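Local coordinates for toxin-antitoxin system toxin HepN family (Shewanella oneidensis MR-1, PDB 6M6U), which cleaves mRNA as the growth-arresting toxin of a type VII toxin-antitoxin pair and is neutralised mainly by tri-AMPylation by its antitoxin MntA, at residues B[21-24]-B[28-31]; B[71-76]-B[124-129]. All coordinates share one frame; numbering follows the deposited sequence.

Contact 1 of 2, residues B[21-24]-B[28-31]; sequences QVYG and QFKQ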
loop_
_atom_site.group_PDB
_atom_site.type_symbol
_atom_site.label_atom_id
_atom_site.label_comp_id
_atom_site.label_asym_id
_atom_site.label_seq_id
_atom_site.Cartn_x
_atom_site.Cartn_y
_atom_site.Cartn_z
ATOM N N GLN B 21 -9.182 61.314 -8.595
ATOM C CA GLN B 21 -10.395 61.905 -8.038
ATOM C C GLN B 21 -10.370 61.907 -6.513
ATOM O O GLN B 21 -10.765 62.893 -5.882
ATOM C CB GLN B 21 -11.619 61.154 -8.560
ATOM C CG GLN B 21 -12.938 61.570 -7.941
ATOM C CD GLN B 21 -14.122 61.117 -8.773
ATOM O OE1 GLN B 21 -15.196 60.823 -8.244
ATOM N NE2 GLN B 21 -13.925 61.063 -10.091
ATOM N N VAL B 22 -9.909 60.813 -5.904
ATOM C CA VAL B 22 -9.918 60.711 -4.448
ATOM C C VAL B 22 -8.811 61.560 -3.836
ATOM O O VAL B 22 -8.987 62.150 -2.763
ATOM C CB VAL B 22 -9.812 59.233 -4.023
ATOM C CG1 VAL B 22 -9.512 59.114 -2.534
ATOM C CG2 VAL B 22 -11.101 58.503 -4.354
ATOM N N TYR B 23 -7.660 61.647 -4.505
ATOM C CA TYR B 23 -6.553 62.439 -3.977
ATOM C C TYR B 23 -6.784 63.933 -4.172
ATOM O O TYR B 23 -6.261 64.740 -3.393
ATOM C CB TYR B 23 -5.233 61.997 -4.624
ATOM C CG TYR B 23 -4.027 62.827 -4.235
ATOM C CD1 TYR B 23 -3.291 62.532 -3.091
ATOM C CD2 TYR B 23 -3.617 63.900 -5.019
ATOM C CE1 TYR B 23 -2.188 63.293 -2.737
ATOM C CE2 TYR B 23 -2.521 64.663 -4.673
ATOM C CZ TYR B 23 -1.810 64.355 -3.532
ATOM O OH TYR B 23 -0.718 65.121 -3.193
ATOM N N GLY B 24 -7.553 64.311 -5.192
ATOM C CA GLY B 24 -7.981 65.694 -5.343
ATOM C C GLY B 24 -6.820 66.649 -5.531
ATOM O O GLY B 24 -5.941 66.446 -6.375
ATOM N N GLN B 28 -5.641 67.211 1.793
ATOM C CA GLN B 28 -6.155 66.356 2.856
ATOM C C GLN B 28 -5.561 64.955 2.858
ATOM O O GLN B 28 -5.923 64.151 3.723
ATOM C CB GLN B 28 -7.683 66.258 2.758
ATOM C CG GLN B 28 -8.416 67.545 3.107
ATOM C CD GLN B 28 -8.105 68.035 4.511
ATOM O OE1 GLN B 28 -7.550 69.119 4.694
ATOM N NE2 GLN B 28 -8.467 67.237 5.511
ATOM N N PHE B 29 -4.651 64.638 1.933
ATOM C CA PHE B 29 -4.250 63.245 1.754
ATOM C C PHE B 29 -3.428 62.736 2.931
ATOM O O PHE B 29 -3.718 61.670 3.486
ATOM C CB PHE B 29 -3.466 63.069 0.459
ATOM C CG PHE B 29 -2.949 61.674 0.271
ATOM C CD1 PHE B 29 -3.790 60.667 -0.170
ATOM C CD2 PHE B 29 -1.633 61.361 0.573
ATOM C CE1 PHE B 29 -3.322 59.374 -0.327
ATOM C CE2 PHE B 29 -1.157 60.069 0.416
ATOM C CZ PHE B 29 -2.002 59.074 -0.035
ATOM N N LYS B 30 -2.378 63.466 3.308
ATOM C CA LYS B 30 -1.504 62.996 4.377
ATOM C C LYS B 30 -2.193 62.965 5.732
ATOM O O LYS B 30 -1.633 62.401 6.679
ATOM C CB LYS B 30 -0.250 63.867 4.449
ATOM C CG LYS B 30 0.724 63.644 3.306
ATOM C CD LYS B 30 1.776 64.741 3.250
ATOM C CE LYS B 30 2.528 64.859 4.566
ATOM N NZ LYS B 30 3.275 63.613 4.894
ATOM N N GLN B 31 -3.389 63.539 5.845
ATOM C CA GLN B 31 -4.144 63.572 7.091
ATOM C C GLN B 31 -5.165 62.447 7.207
ATOM O O GLN B 31 -5.323 61.867 8.286
ATOM C CB GLN B 31 -4.864 64.920 7.226
ATOM C CG GLN B 31 -6.011 64.918 8.223
ATOM C CD GLN B 31 -6.730 66.253 8.301
ATOM O OE1 GLN B 31 -7.710 66.491 7.588
ATOM N NE2 GLN B 31 -6.243 67.130 9.174
#
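Tyr23 and Phe29 both carry CG anti to the backbone N (chi1 175° and 176°), and these torsions bring their side chains together, crossing at about a right angle. The CA atoms of Tyr23 and Phe29 are 6.2 Å apart. Tyr23 touches with the CD1 and CE1 atoms of its ring. Phe29 CB comes to them obliquely, while Phe29 CD2 lies at the ring edge, in its plane. Tyr23 CE1 lies 3.4 Å from Phe29 CB. Tyr23 CD1 lies 3.5 Å from Phe29 CG and as near to Phe29 CD1. The tyrosine thus leans on the root of the phenylalanine, where CB joins the ring. The ring centroids are 5.2 Å apart, and the pair is oblique, with its planes at 58°.

The pair bridges the turn that follows helix 3-23. Gly24 leaves the helix with positive phi, and the chain doubles back toward helix 33-60. Both side chains also meet helix 109-118: Tyr23 packs on Val113 and Val116, Phe29 on Val112 and Val113. Phe29 touches Val39 of helix 33-60 as well. These apolar contacts join the loop between helices 3-23 and 33-60 to the HepT-like helical bundle. The loop backbone adds a polar tie, because Phe29 O accepts a hydrogen bond from Gln36 NE2. Phe29 is buried, whereas Tyr23 remains partly exposed. Next to Tyr23, Val22 packs on Thr34 of a second HepT subunit.

Contact 2 of 2, residues B[71-76]-B[124-129]; sequences DSFTLL and EQFIDV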
loop_
_atom_site.group_PDB
_atom_site.type_symbol
_atom_site.label_atom_id
_atom_site.label_comp_id
_atom_site.label_asym_id
_atom_site.label_seq_id
_atom_site.Cartn_x
_atom_site.Cartn_y
_atom_site.Cartn_z
ATOM N N ASP B 71 9.397 39.549 -11.675
ATOM C CA ASP B 71 10.044 38.757 -12.712
ATOM C C ASP B 71 9.209 38.689 -13.981
ATOM O O ASP B 71 9.759 38.459 -15.066
ATOM C CB ASP B 71 10.319 37.345 -12.194
ATOM C CG ASP B 71 11.234 36.557 -13.110
ATOM O OD1 ASP B 71 10.949 35.364 -13.355
ATOM O OD2 ASP B 71 12.245 37.118 -13.589
ATOM N N SER B 72 7.893 38.888 -13.873
ATOM C CA SER B 72 7.049 38.913 -15.061
ATOM C C SER B 72 7.303 40.163 -15.890
ATOM O O SER B 72 7.262 40.111 -17.124
ATOM C CB SER B 72 5.579 38.821 -14.661
ATOM O OG SER B 72 4.775 38.542 -15.790
ATOM N N PHE B 73 7.548 41.302 -15.232
ATOM C CA PHE B 73 7.980 42.490 -15.964
ATOM C C PHE B 73 9.392 42.314 -16.501
ATOM O O PHE B 73 9.694 42.742 -17.622
ATOM C CB PHE B 73 7.904 43.731 -15.073
ATOM C CG PHE B 73 6.511 44.106 -14.671
ATOM C CD1 PHE B 73 5.548 44.367 -15.630
ATOM C CD2 PHE B 73 6.166 44.203 -13.335
ATOM C CE1 PHE B 73 4.262 44.715 -15.266
ATOM C CE2 PHE B 73 4.882 44.555 -12.963
ATOM C CZ PHE B 73 3.928 44.813 -13.932
ATOM N N THR B 74 10.272 41.692 -15.709
ATOM C CA THR B 74 11.636 41.446 -16.162
ATOM C C THR B 74 11.651 40.650 -17.461
ATOM O O THR B 74 12.396 40.983 -18.389
ATOM C CB THR B 74 12.429 40.717 -15.076
ATOM O OG1 THR B 74 12.532 41.550 -13.915
ATOM C CG2 THR B 74 13.822 40.371 -15.568
ATOM N N LEU B 75 10.817 39.607 -17.555
ATOM C CA LEU B 75 10.792 38.782 -18.761
ATOM C C LEU B 75 10.298 39.569 -19.971
ATOM O O LEU B 75 10.774 39.358 -21.092
ATOM C CB LEU B 75 9.927 37.540 -18.548
ATOM C CG LEU B 75 10.479 36.461 -17.606
ATOM C CD1 LEU B 75 9.533 35.266 -17.543
ATOM C CD2 LEU B 75 11.870 36.009 -18.040
ATOM N N LEU B 76 9.331 40.470 -19.774
ATOM C CA LEU B 76 8.886 41.314 -20.881
ATOM C C LEU B 76 10.010 42.217 -21.373
ATOM O O LEU B 76 10.120 42.485 -22.577
ATOM C CB LEU B 76 7.685 42.160 -20.466
ATOM C CG LEU B 76 6.405 41.435 -20.047
ATOM C CD1 LEU B 76 5.405 42.442 -19.504
ATOM C CD2 LEU B 76 5.809 40.669 -21.223
ATOM N N GLU B 124 0.136 54.382 -17.645
ATOM C CA GLU B 124 -0.374 54.788 -18.952
ATOM C C GLU B 124 0.639 54.500 -20.052
ATOM O O GLU B 124 0.262 54.110 -21.164
ATOM C CB GLU B 124 -0.747 56.269 -18.924
ATOM C CG GLU B 124 -1.538 56.657 -17.686
ATOM C CD GLU B 124 -2.658 57.631 -17.981
ATOM O OE1 GLU B 124 -2.412 58.854 -17.935
ATOM O OE2 GLU B 124 -3.783 57.168 -18.265
ATOM N N GLN B 125 1.928 54.678 -19.757
ATOM C CA GLN B 125 2.972 54.306 -20.707
ATOM C C GLN B 125 2.961 52.803 -20.972
ATOM O O GLN B 125 3.136 52.365 -22.115
ATOM C CB GLN B 125 4.332 54.757 -20.171
ATOM C CG GLN B 125 5.494 54.603 -21.136
ATOM C CD GLN B 125 6.808 55.065 -20.530
ATOM O OE1 GLN B 125 6.826 55.849 -19.579
ATOM N NE2 GLN B 125 7.916 54.573 -21.073
ATOM N N PHE B 126 2.749 52.001 -19.927
ATOM C CA PHE B 126 2.638 50.554 -20.098
ATOM C C PHE B 126 1.419 50.189 -20.938
ATOM O O PHE B 126 1.481 49.278 -21.771
ATOM C CB PHE B 126 2.580 49.886 -18.722
ATOM C CG PHE B 126 2.387 48.402 -18.767
ATOM C CD1 PHE B 126 3.424 47.565 -19.140
ATOM C CD2 PHE B 126 1.176 47.838 -18.405
ATOM C CE1 PHE B 126 3.250 46.191 -19.166
ATOM C CE2 PHE B 126 0.995 46.465 -18.431
ATOM C CZ PHE B 126 2.035 45.642 -18.811
ATOM N N ILE B 127 0.302 50.891 -20.733
ATOM C CA ILE B 127 -0.896 50.653 -21.535
ATOM C C ILE B 127 -0.611 50.910 -23.009
ATOM O O ILE B 127 -0.975 50.111 -23.881
ATOM C CB ILE B 127 -2.058 51.531 -21.034
ATOM C CG1 ILE B 127 -2.564 51.049 -19.677
ATOM C CG2 ILE B 127 -3.184 51.578 -22.061
ATOM C CD1 ILE B 127 -3.719 51.867 -19.153
ATOM N N ASP B 128 0.049 52.033 -23.307
ATOM C CA ASP B 128 0.244 52.438 -24.695
ATOM C C ASP B 128 1.189 51.493 -25.429
ATOM O O ASP B 128 0.930 51.126 -26.581
ATOM C CB ASP B 128 0.761 53.876 -24.752
ATOM C CG ASP B 128 -0.254 54.879 -24.232
ATOM O OD1 ASP B 128 0.156 55.967 -23.769
ATOM O OD2 ASP B 128 -1.466 54.576 -24.281
ATOM N N VAL B 129 2.284 51.087 -24.784
ATOM C CA VAL B 129 3.211 50.149 -25.413
ATOM C C VAL B 129 2.524 48.812 -25.663
ATOM O O VAL B 129 2.651 48.217 -26.739
ATOM C CB VAL B 129 4.474 49.978 -24.551
ATOM C CG1 VAL B 129 5.233 48.748 -24.977
ATOM C CG2 VAL B 129 5.365 51.208 -24.660
#
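Phe126 reaches from helix 120-131 to both Phe73 and Leu76 of helix 69-78. The helices themselves stay well apart, with the CA atoms of Phe73 and Phe126 separated by 10.5 Å. The long side chains span this distance. Phe73 presents its ring edge to the face of Phe126 in a T-shaped pair. The planes stand at 89° and the centroids are 6.0 Å apart. The nearest atoms are Phe73 CE1 and Phe126 CZ, at 4.3 Å. Leu76 uses one branch: its CD1 meets Phe126 CE1 at 4.3 Å, at the edge of that ring. The CB of Phe126 points at helix 69-78, and chi1 of 177° sets its CG anti to the backbone N, which carries the ring on into the gap.

The three touching residues are buried, and neighbouring helices close in around them. Leu90 of helix 84-102 touches both phenylalanines, and Ile82 touches Leu76 and Phe126. Ala54 and Asn58 of helix 33-60 pack on Leu76. The outer sides differ. Asp71 and Thr74 are partly exposed, Gln125 and Asp128 exposed; none touches the opposite segment. The side chain of Phe73 is about 7 Å from that of Arg97, an active-site residue by similarity, so the pair probably lies close to the catalytic region. The link is apolar and aromatic, relying on van der Waals contact and ring orientation rather than charge or hydrogen bonds.

How the contacts relate
All three touching residues of contact 2 are buried, and its centre lies about 10 Å from the centre of the chain. Contact 1 is partly buried, its centre about 19 Å away, on the opposite side. The two centres are 28 Å apart and the contacts do not touch. Contact 1 is local and closes a short turn; contact 2 joins two helices far apart in sequence. Both pair a phenylalanine with another aromatic ring, the first oblique and close, the second edge-to-face and wider. Helix 3-23 supplies one side of contact 1 and also packs on helix 120-131 beside contact 2. Helix 33-60 touches both. Helix 109-118 covers contact 1; helix 84-102, which carries Arg97, covers contact 2.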